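Side-chain contacts in regulatory protein SdiA (Escherichia coli, PDB 4LFU), which activates transcription of the ftsQAZ cell-division genes and responds to acyl-homoserine-lactone-type autoinducers made by other bacteria: residues N209-N212 / F213-N217; E184-I187 / L188-T191; N223-N226 / K227-A231. All coordinates share one frame; numbering follows the deposited sequence.

Contact 1. Residues N209-N212 / F213-N217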
ATOM      1  N   ASN A 209      11.048  33.614  -8.326  1.00 37.11           N
ATOM      2  CA  ASN A 209       9.696  34.043  -8.667  1.00 36.53           C
ATOM      3  C   ASN A 209       8.873  32.966  -9.316  1.00 34.82           C
ATOM      4  O   ASN A 209       7.706  32.812  -8.993  1.00 34.49           O
ATOM      5  CB  ASN A 209       9.741  35.245  -9.597  1.00 37.38           C
ATOM      6  CG  ASN A 209       9.802  36.524  -8.845  1.00 41.55           C
ATOM      7  OD1 ASN A 209       8.791  36.985  -8.301  1.00 47.96           O
ATOM      8  ND2 ASN A 209      10.985  37.116  -8.781  1.00 44.97           N
ATOM      9  N   THR A 210       9.492  32.243 -10.245  1.00 33.52           N
ATOM     10  CA  THR A 210       8.862  31.119 -10.930  1.00 32.16           C
ATOM     11  C   THR A 210       8.542  29.983  -9.956  1.00 31.36           C
ATOM     12  O   THR A 210       7.417  29.458  -9.972  1.00 30.94           O
ATOM     13  CB  THR A 210       9.758  30.593 -12.074  1.00 32.40           C
ATOM     14  OG1 THR A 210      10.031  31.665 -12.990  1.00 32.80           O
ATOM     15  CG2 THR A 210       9.093  29.431 -12.825  1.00 31.18           C
ATOM     16  N   VAL A 211       9.530  29.615  -9.126  1.00 29.91           N
ATOM     17  CA  VAL A 211       9.366  28.582  -8.119  1.00 28.47           C
ATOM     18  C   VAL A 211       8.168  28.942  -7.240  1.00 28.51           C
ATOM     19  O   VAL A 211       7.252  28.145  -7.104  1.00 28.07           O
ATOM     20  CB  VAL A 211      10.661  28.351  -7.241  1.00 28.92           C
ATOM     21  CG1 VAL A 211      10.353  27.416  -6.080  1.00 25.65           C
ATOM     22  CG2 VAL A 211      11.819  27.772  -8.082  1.00 27.14           C
ATOM     23  N   ASN A 212       8.178  30.155  -6.688  1.00 28.55           N
ATOM     24  CA  ASN A 212       7.144  30.634  -5.773  1.00 29.53           C
ATOM     25  C   ASN A 212       5.794  30.801  -6.445  1.00 29.43           C
ATOM     26  O   ASN A 212       4.758  30.639  -5.792  1.00 30.37           O
ATOM     27  CB  ASN A 212       7.577  31.931  -5.055  1.00 29.59           C
ATOM     28  CG  ASN A 212       8.898  31.763  -4.282  1.00 32.41           C
ATOM     29  OD1 ASN A 212       9.195  30.678  -3.758  1.00 34.31           O
ATOM     30  ND2 ASN A 212       9.705  32.823  -4.234  1.00 34.14           N
ATOM     31  N   PHE A 213       5.811  31.140  -7.733  1.00 28.63           N
ATOM     32  CA  PHE A 213       4.616  31.141  -8.555  1.00 28.00           C
ATOM     33  C   PHE A 213       3.943  29.776  -8.496  1.00 27.31           C
ATOM     34  O   PHE A 213       2.786  29.679  -8.139  1.00 27.44           O
ATOM     35  CB  PHE A 213       4.985  31.487 -10.010  1.00 28.29           C
ATOM     36  CG  PHE A 213       3.805  31.558 -10.970  1.00 27.92           C
ATOM     37  CD1 PHE A 213       2.632  32.259 -10.637  1.00 29.24           C
ATOM     38  CD2 PHE A 213       3.889  30.959 -12.230  1.00 27.72           C
ATOM     39  CE1 PHE A 213       1.561  32.336 -11.535  1.00 27.76           C
ATOM     40  CE2 PHE A 213       2.814  31.039 -13.142  1.00 28.43           C
ATOM     41  CZ  PHE A 213       1.662  31.738 -12.790  1.00 28.28           C
ATOM     42  N   HIS A 214       4.675  28.734  -8.854  1.00 26.85           N
ATOM     43  CA  HIS A 214       4.156  27.360  -8.813  1.00 27.50           C
ATOM     44  C   HIS A 214       3.678  26.897  -7.420  1.00 26.78           C
ATOM     45  O   HIS A 214       2.624  26.271  -7.318  1.00 26.41           O
ATOM     46  CB  HIS A 214       5.174  26.376  -9.412  1.00 27.12           C
ATOM     47  CG  HIS A 214       5.405  26.584 -10.876  1.00 29.78           C
ATOM     48  ND1 HIS A 214       4.428  26.358 -11.824  1.00 31.25           N
ATOM     49  CD2 HIS A 214       6.491  27.021 -11.556  1.00 29.95           C
ATOM     50  CE1 HIS A 214       4.910  26.618 -13.024  1.00 29.61           C
ATOM     51  NE2 HIS A 214       6.160  27.019 -12.888  1.00 32.32           N
ATOM     52  N   GLN A 215       4.455  27.223  -6.381  1.00 26.63           N
ATOM     53  CA  GLN A 215       4.107  26.935  -4.986  1.00 26.99           C
ATOM     54  C   GLN A 215       2.742  27.501  -4.631  1.00 27.14           C
ATOM     55  O   GLN A 215       1.896  26.795  -4.095  1.00 26.63           O
ATOM     56  CB  GLN A 215       5.149  27.482  -3.987  1.00 26.71           C
ATOM     57  CG  GLN A 215       6.557  26.899  -4.062  1.00 26.81           C
ATOM     58  CD  GLN A 215       6.674  25.460  -3.581  1.00 28.00           C
ATOM     59  OE1 GLN A 215       5.679  24.743  -3.414  1.00 27.26           O
ATOM     60  NE2 GLN A 215       7.918  25.014  -3.398  1.00 26.95           N
ATOM     61  N   LYS A 216       2.564  28.777  -4.949  1.00 28.08           N
ATOM     62  CA  LYS A 216       1.316  29.514  -4.785  1.00 29.23           C
ATOM     63  C   LYS A 216       0.112  28.920  -5.480  1.00 28.91           C
ATOM     64  O   LYS A 216      -0.965  28.883  -4.889  1.00 29.32           O
ATOM     65  CB  LYS A 216       1.501  30.957  -5.252  1.00 29.58           C
ATOM     66  CG  LYS A 216       1.662  31.957  -4.112  1.00 33.76           C
ATOM     67  CD  LYS A 216       2.722  31.511  -3.082  1.00 38.75           C
ATOM     68  CE  LYS A 216       2.258  31.751  -1.650  1.00 41.44           C
ATOM     69  NZ  LYS A 216       3.242  31.179  -0.660  1.00 43.79           N
ATOM     70  N   ASN A 217       0.291  28.467  -6.721  1.00 28.60           N
ATOM     71  CA  ASN A 217      -0.795  27.848  -7.503  1.00 28.76           C
ATOM     72  C   ASN A 217      -1.266  26.513  -6.910  1.00 28.38           C
ATOM     73  O   ASN A 217      -2.445  26.191  -6.972  1.00 28.56           O
ATOM     74  CB  ASN A 217      -0.391  27.633  -8.980  1.00 28.33           C
ATOM     75  CG  ASN A 217      -0.125  28.955  -9.742  1.00 30.12           C
ATOM     76  OD1 ASN A 217      -0.561  30.035  -9.329  1.00 31.03           O
ATOM     77  ND2 ASN A 217       0.575  28.856 -10.875  1.00 28.80           N
TER

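Contact 2. Residues E184-I187 / L188-T191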
ATOM      1  N   GLU A 184       4.702  21.617 -11.517  1.00 29.89           N
ATOM      2  CA  GLU A 184       4.311  21.745 -10.110  1.00 29.40           C
ATOM      3  C   GLU A 184       4.815  20.553  -9.287  1.00 29.04           C
ATOM      4  O   GLU A 184       5.481  20.748  -8.279  1.00 28.70           O
ATOM      5  CB  GLU A 184       2.791  21.946  -9.984  1.00 29.38           C
ATOM      6  CG  GLU A 184       2.376  23.339 -10.421  1.00 29.64           C
ATOM      7  CD  GLU A 184       0.863  23.595 -10.441  1.00 29.90           C
ATOM      8  OE1 GLU A 184       0.501  24.791 -10.430  1.00 30.53           O
ATOM      9  OE2 GLU A 184       0.048  22.642 -10.494  1.00 29.65           O
ATOM     10  N   LYS A 185       4.521  19.330  -9.744  1.00 29.36           N
ATOM     11  CA  LYS A 185       5.006  18.084  -9.124  1.00 29.33           C
ATOM     12  C   LYS A 185       6.539  18.027  -8.991  1.00 29.57           C
ATOM     13  O   LYS A 185       7.071  17.642  -7.931  1.00 29.13           O
ATOM     14  CB  LYS A 185       4.491  16.854  -9.878  1.00 29.15           C
ATOM     15  CG  LYS A 185       2.994  16.636  -9.753  1.00 30.74           C
ATOM     16  CD  LYS A 185       2.560  15.299 -10.340  1.00 35.63           C
ATOM     17  CE  LYS A 185       1.461  15.502 -11.390  1.00 40.42           C
ATOM     18  NZ  LYS A 185       0.304  14.535 -11.295  1.00 43.98           N
ATOM     19  N   GLU A 186       7.248  18.444 -10.040  1.00 29.72           N
ATOM     20  CA  GLU A 186       8.720  18.497  -9.999  1.00 29.99           C
ATOM     21  C   GLU A 186       9.253  19.414  -8.892  1.00 29.34           C
ATOM     22  O   GLU A 186      10.120  19.023  -8.124  1.00 29.72           O
ATOM     23  CB  GLU A 186       9.283  18.891 -11.370  1.00 29.44           C
ATOM     24  CG  GLU A 186      10.792  19.173 -11.384  1.00 30.15           C
ATOM     25  CD  GLU A 186      11.307  19.466 -12.789  1.00 32.34           C
ATOM     26  OE1 GLU A 186      10.716  20.333 -13.464  1.00 33.54           O
ATOM     27  OE2 GLU A 186      12.290  18.817 -13.231  1.00 37.45           O
ATOM     28  N   ILE A 187       8.750  20.642  -8.833  1.00 29.31           N
ATOM     29  CA  ILE A 187       9.024  21.559  -7.720  1.00 29.17           C
ATOM     30  C   ILE A 187       8.627  20.988  -6.336  1.00 29.00           C
ATOM     31  O   ILE A 187       9.346  21.161  -5.366  1.00 29.00           O
ATOM     32  CB  ILE A 187       8.390  22.963  -7.981  1.00 29.82           C
ATOM     33  CG1 ILE A 187       9.236  23.726  -9.028  1.00 29.14           C
ATOM     34  CG2 ILE A 187       8.273  23.808  -6.660  1.00 29.08           C
ATOM     35  CD1 ILE A 187       8.494  24.801  -9.773  1.00 29.41           C
ATOM     36  N   LEU A 188       7.491  20.290  -6.270  1.00 28.71           N
ATOM     37  CA  LEU A 188       7.031  19.667  -5.035  1.00 27.14           C
ATOM     38  C   LEU A 188       8.020  18.634  -4.519  1.00 26.47           C
ATOM     39  O   LEU A 188       8.370  18.644  -3.346  1.00 25.74           O
ATOM     40  CB  LEU A 188       5.649  19.060  -5.227  1.00 26.46           C
ATOM     41  CG  LEU A 188       4.811  19.123  -3.951  1.00 27.00           C
ATOM     42  CD1 LEU A 188       4.733  20.568  -3.378  1.00 23.36           C
ATOM     43  CD2 LEU A 188       3.444  18.538  -4.256  1.00 22.62           C
ATOM     44  N   ARG A 189       8.500  17.780  -5.417  1.00 26.45           N
ATOM     45  CA  ARG A 189       9.543  16.791  -5.101  1.00 26.46           C
ATOM     46  C   ARG A 189      10.815  17.347  -4.487  1.00 26.62           C
ATOM     47  O   ARG A 189      11.366  16.750  -3.554  1.00 26.66           O
ATOM     48  CB  ARG A 189       9.879  15.944  -6.331  1.00 26.76           C
ATOM     49  CG  ARG A 189       8.759  14.969  -6.703  1.00 27.18           C
ATOM     50  CD  ARG A 189       9.261  13.894  -7.689  1.00 30.89           C
ATOM     51  NE  ARG A 189       9.637  14.483  -8.981  1.00 33.44           N
ATOM     52  CZ  ARG A 189       8.775  14.772  -9.953  1.00 33.98           C
ATOM     53  NH1 ARG A 189       7.470  14.522  -9.807  1.00 31.88           N
ATOM     54  NH2 ARG A 189       9.222  15.295 -11.081  1.00 33.26           N
ATOM     55  N   TRP A 190      11.294  18.476  -5.007  1.00 26.56           N
ATOM     56  CA  TRP A 190      12.483  19.130  -4.449  1.00 27.55           C
ATOM     57  C   TRP A 190      12.170  19.759  -3.095  1.00 27.41           C
ATOM     58  O   TRP A 190      13.045  19.827  -2.219  1.00 27.07           O
ATOM     59  CB  TRP A 190      13.107  20.166  -5.431  1.00 27.92           C
ATOM     60  CG  TRP A 190      13.798  19.516  -6.584  1.00 28.05           C
ATOM     61  CD1 TRP A 190      13.341  19.441  -7.866  1.00 29.58           C
ATOM     62  CD2 TRP A 190      15.046  18.795  -6.560  1.00 29.04           C
ATOM     63  NE1 TRP A 190      14.223  18.730  -8.646  1.00 30.17           N
ATOM     64  CE2 TRP A 190      15.276  18.319  -7.873  1.00 29.81           C
ATOM     65  CE3 TRP A 190      15.994  18.509  -5.558  1.00 28.52           C
ATOM     66  CZ2 TRP A 190      16.414  17.576  -8.217  1.00 30.16           C
ATOM     67  CZ3 TRP A 190      17.129  17.768  -5.896  1.00 29.08           C
ATOM     68  CH2 TRP A 190      17.329  17.305  -7.215  1.00 29.45           C
ATOM     69  N   THR A 191      10.927  20.218  -2.941  1.00 27.66           N
ATOM     70  CA  THR A 191      10.429  20.744  -1.659  1.00 28.39           C
ATOM     71  C   THR A 191      10.456  19.673  -0.541  1.00 28.74           C
ATOM     72  O   THR A 191      10.966  19.905   0.575  1.00 28.83           O
ATOM     73  CB  THR A 191       9.025  21.366  -1.845  1.00 28.59           C
ATOM     74  OG1 THR A 191       9.142  22.456  -2.761  1.00 27.91           O
ATOM     75  CG2 THR A 191       8.432  21.885  -0.501  1.00 26.16           C
TER

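Contact 3. Residues N223-N226 / K227-A231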
ATOM      1  N   ASN A 223      -6.280  24.775  -1.259  1.00 36.88           N
ATOM      2  CA  ASN A 223      -6.529  25.633  -0.104  1.00 36.97           C
ATOM      3  C   ASN A 223      -5.559  25.382   1.079  1.00 36.26           C
ATOM      4  O   ASN A 223      -5.959  25.410   2.241  1.00 36.46           O
ATOM      5  CB  ASN A 223      -8.014  25.523   0.299  1.00 37.74           C
ATOM      6  CG  ASN A 223      -8.508  26.707   1.122  1.00 41.01           C
ATOM      7  OD1 ASN A 223      -9.473  26.566   1.886  1.00 43.88           O
ATOM      8  ND2 ASN A 223      -7.875  27.880   0.964  1.00 42.65           N
ATOM      9  N   ALA A 224      -4.274  25.173   0.773  1.00 35.18           N
ATOM     10  CA  ALA A 224      -3.241  24.956   1.786  1.00 34.12           C
ATOM     11  C   ALA A 224      -2.652  26.270   2.302  1.00 33.74           C
ATOM     12  O   ALA A 224      -2.563  27.221   1.551  1.00 33.63           O
ATOM     13  CB  ALA A 224      -2.134  24.062   1.231  1.00 34.45           C
ATOM     14  N   PRO A 225      -2.272  26.333   3.604  1.00 33.47           N
ATOM     15  CA  PRO A 225      -1.596  27.549   4.119  1.00 33.11           C
ATOM     16  C   PRO A 225      -0.104  27.728   3.727  1.00 32.69           C
ATOM     17  O   PRO A 225       0.429  28.841   3.820  1.00 33.67           O
ATOM     18  CB  PRO A 225      -1.731  27.402   5.642  1.00 32.76           C
ATOM     19  CG  PRO A 225      -1.794  25.952   5.871  1.00 33.09           C
ATOM     20  CD  PRO A 225      -2.488  25.334   4.674  1.00 32.98           C
ATOM     21  N   ASN A 226       0.565  26.654   3.322  1.00 31.24           N
ATOM     22  CA  ASN A 226       1.988  26.718   2.963  1.00 29.74           C
ATOM     23  C   ASN A 226       2.403  25.487   2.142  1.00 28.36           C
ATOM     24  O   ASN A 226       1.602  24.600   1.934  1.00 27.30           O
ATOM     25  CB  ASN A 226       2.875  26.854   4.220  1.00 29.72           C
ATOM     26  CG  ASN A 226       2.513  25.859   5.309  1.00 30.15           C
ATOM     27  OD1 ASN A 226       2.231  26.256   6.429  1.00 35.91           O
ATOM     28  ND2 ASN A 226       2.470  24.581   4.981  1.00 29.69           N
ATOM     29  N   LYS A 227       3.662  25.452   1.702  1.00 27.81           N
ATOM     30  CA  LYS A 227       4.207  24.387   0.857  1.00 27.67           C
ATOM     31  C   LYS A 227       4.377  23.038   1.587  1.00 27.04           C
ATOM     32  O   LYS A 227       4.356  21.980   0.957  1.00 26.55           O
ATOM     33  CB  LYS A 227       5.556  24.836   0.277  1.00 27.55           C
ATOM     34  CG  LYS A 227       6.664  25.051   1.310  1.00 27.89           C
ATOM     35  CD  LYS A 227       7.822  25.860   0.744  1.00 29.90           C
ATOM     36  CE  LYS A 227       9.109  25.559   1.509  1.00 35.46           C
ATOM     37  NZ  LYS A 227      10.272  26.331   0.991  1.00 39.64           N
ATOM     38  N   THR A 228       4.570  23.099   2.907  1.00 26.59           N
ATOM     39  CA  THR A 228       4.772  21.900   3.748  1.00 26.58           C
ATOM     40  C   THR A 228       3.564  21.007   3.724  1.00 25.69           C
ATOM     41  O   THR A 228       3.714  19.800   3.537  1.00 25.53           O
ATOM     42  CB  THR A 228       5.126  22.227   5.233  1.00 26.56           C
ATOM     43  OG1 THR A 228       6.189  23.188   5.277  1.00 27.79           O
ATOM     44  CG2 THR A 228       5.563  20.946   5.977  1.00 26.09           C
ATOM     45  N   GLN A 229       2.385  21.604   3.913  1.00 25.93           N
ATOM     46  CA  GLN A 229       1.113  20.874   3.840  1.00 26.46           C
ATOM     47  C   GLN A 229       0.891  20.290   2.439  1.00 24.82           C
ATOM     48  O   GLN A 229       0.421  19.158   2.297  1.00 23.86           O
ATOM     49  CB  GLN A 229      -0.112  21.738   4.260  1.00 25.96           C
ATOM     50  CG  GLN A 229      -1.397  20.874   4.201  1.00 28.13           C
ATOM     51  CD  GLN A 229      -2.708  21.621   4.347  1.00 29.54           C
ATOM     52  OE1 GLN A 229      -3.103  21.984   5.446  1.00 34.92           O
ATOM     53  NE2 GLN A 229      -3.426  21.792   3.235  1.00 34.30           N
ATOM     54  N   VAL A 230       1.239  21.056   1.401  1.00 24.62           N
ATOM     55  CA  VAL A 230       1.111  20.543   0.015  1.00 23.61           C
ATOM     56  C   VAL A 230       2.017  19.346  -0.232  1.00 23.76           C
ATOM     57  O   VAL A 230       1.566  18.295  -0.710  1.00 24.13           O
ATOM     58  CB  VAL A 230       1.403  21.608  -1.044  1.00 23.84           C
ATOM     59  CG1 VAL A 230       1.179  21.021  -2.443  1.00 22.15           C
ATOM     60  CG2 VAL A 230       0.539  22.796  -0.818  1.00 22.40           C
ATOM     61  N   ALA A 231       3.290  19.495   0.111  1.00 23.69           N
ATOM     62  CA  ALA A 231       4.248  18.414  -0.048  1.00 24.08           C
ATOM     63  C   ALA A 231       3.880  17.178   0.784  1.00 24.34           C
ATOM     64  O   ALA A 231       3.990  16.049   0.305  1.00 25.32           O
ATOM     65  CB  ALA A 231       5.661  18.909   0.293  1.00 23.72           C
TER

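Contact 1. Residues N209-N212 / F213-N217
Thr210 and His214, one helical turn apart, lie side by side and point the same way: the methyl CG2 of Thr210 rests 3.8 Å from CD2 of the imidazole. The threonine's torsion decides which branch does this. With chi1 at -57°, CG2 stands anti to the backbone N and runs along the helix to the histidine, while OG1 turns back beside its own N and bonds to Ser207. CD2 of His214 also comes within 3.1 Å of the carbonyl oxygen Thr210 O. That same oxygen takes the amide of His214 in a nearly straight bond, N to O 3.0 Å with an angle of 171° at the hydrogen.

On the next face, CG of Gln215 lies 3.4 Å from Val211 O, and its chain then bends at chi2. Its NE2 is hydrogen-bonded to Thr191 on helix 182-192, where His214 also packs on Ile187. A third strip carries Asn212 and Lys216: CB of Lys216 sits 3.3 Å from Asn212 O, while OD1 of Asn212 is bonded to Ser197. Around Phe213 the amide of Asn217 folds back, its ND2 3.6 Å above the ring plane and over the ring centre.

Val211 packs inward on Ser197 and Ile200 of helix 197-204. Helix 208-222 thus turns one side toward its two neighbours. The segment from 209 through 216 falls in the predicted helix-turn-helix element, consistent with helix 208-222 being the recognition helix, the second of the helix-turn-helix and the third of the four helices in a LuxR-type DNA-binding domain.

Contact 2. Residues E184-I187 / L188-T191
Arg189 folds back over the preceding turn because its CG lies beside the backbone N (chi1 -71°) and the chain bends at chi3 (-65°). The turn lays one face of the guanidinium over the backbone of Lys185 and Glu186: CA of Glu186 is 3.4 Å from NH2, and Lys185 O lies over the same face, toward the rim. CB of Glu186 comes alongside as well, 3.6 Å from NH2. Glu186 itself runs out extended, and its carboxylate plane stands 46° from the guanidinium. The opposite charges stay apart, with Glu186 OE2 5.1 Å from Arg189 NH2, and the salt bridge of Glu186 goes instead from OE1 to Arg183.

Thr191 grips the helix differently. Its OG1, beside the backbone N, bonds back to Ile187 O at 2.9 Å from above the carbonyl plane. Thr191 N reaches the same oxygen at 3.0 Å from the other face, so two donors share one acceptor. In the next strip CD1 of Trp190 approaches Glu186 O to 3.3 Å, where the backbone bond from Trp190 N is weak.

Outward, Trp190 packs on Ile200 and Ile203 and on Thr53 of the second subunit, while Leu188 meets Val230 and Ala234 of helix 227-237. Donating to Ile187 O probably makes the Thr191 hydroxyl a better acceptor for its outside partner, Gln215, so a buried threonine ties its own helix turn to helix 208-222, while the charge of Arg189 may be eased by the carbonyl beneath it.

Contact 3. Residues N223-N226 / K227-A231
Gln229 reaches back from the first turn of helix 227-237 to the loop before it. Its CB lies 4.1 Å from Asn226 O, and CG stands anti to the backbone N (chi1 -178°), from where the extended chain carries the amide group to Pro225 and Ala224. CD is 3.7 Å from CD of Pro225, the two side chains crossing at about a right angle, and 4.0 Å from CB of Ala224. The terminal amide therefore lies against the proline ring and the alanine methyl together; which of its ends is nitrogen is doubtful.

Beside it, CG2 of Val230 completes the patch, touching CB of Ala224 at 3.6 Å and Asn226 O at 3.5 Å. Asn226 holds the N-cap position, its CG set between backbone N and carbonyl carbon (chi1 48°), which swings the amide over the first-turn nitrogens of Thr228 and Gln229. Asn223, with positive phi, ends helix 208-222 in a Schellman motif.

Gly194 of the second subunit packs on both Asn226 and Gln229. The contact between loop and helix is thus mainly van der Waals. The orientation of the Asn226 amide is doubtful; if turned over, its oxygen could accept from first-turn N-H groups, as an N-cap asparagine commonly does.

In the fold
All three contacts belong to the C-terminal LuxR-type DNA-binding domain and follow one another along the chain: contact 2 on helix 182-192, contact 1 on helix 208-222, then contact 3 at the start of helix 227-237. Their centres form a compact triangle, about 11 Å between contacts 1 and 2 and about 12 Å for the other two pairs. Asn217 packs against Glu184 where the first two meet, Gln215 against Lys227 where 1 meets 3, and Thr191 against Ala231 where 2 meets 3. Contacts 2 and 3 also face the second subunit, whereas no other chain of the assembly touches contact 1, consistent with a recognition helix kept available for DNA.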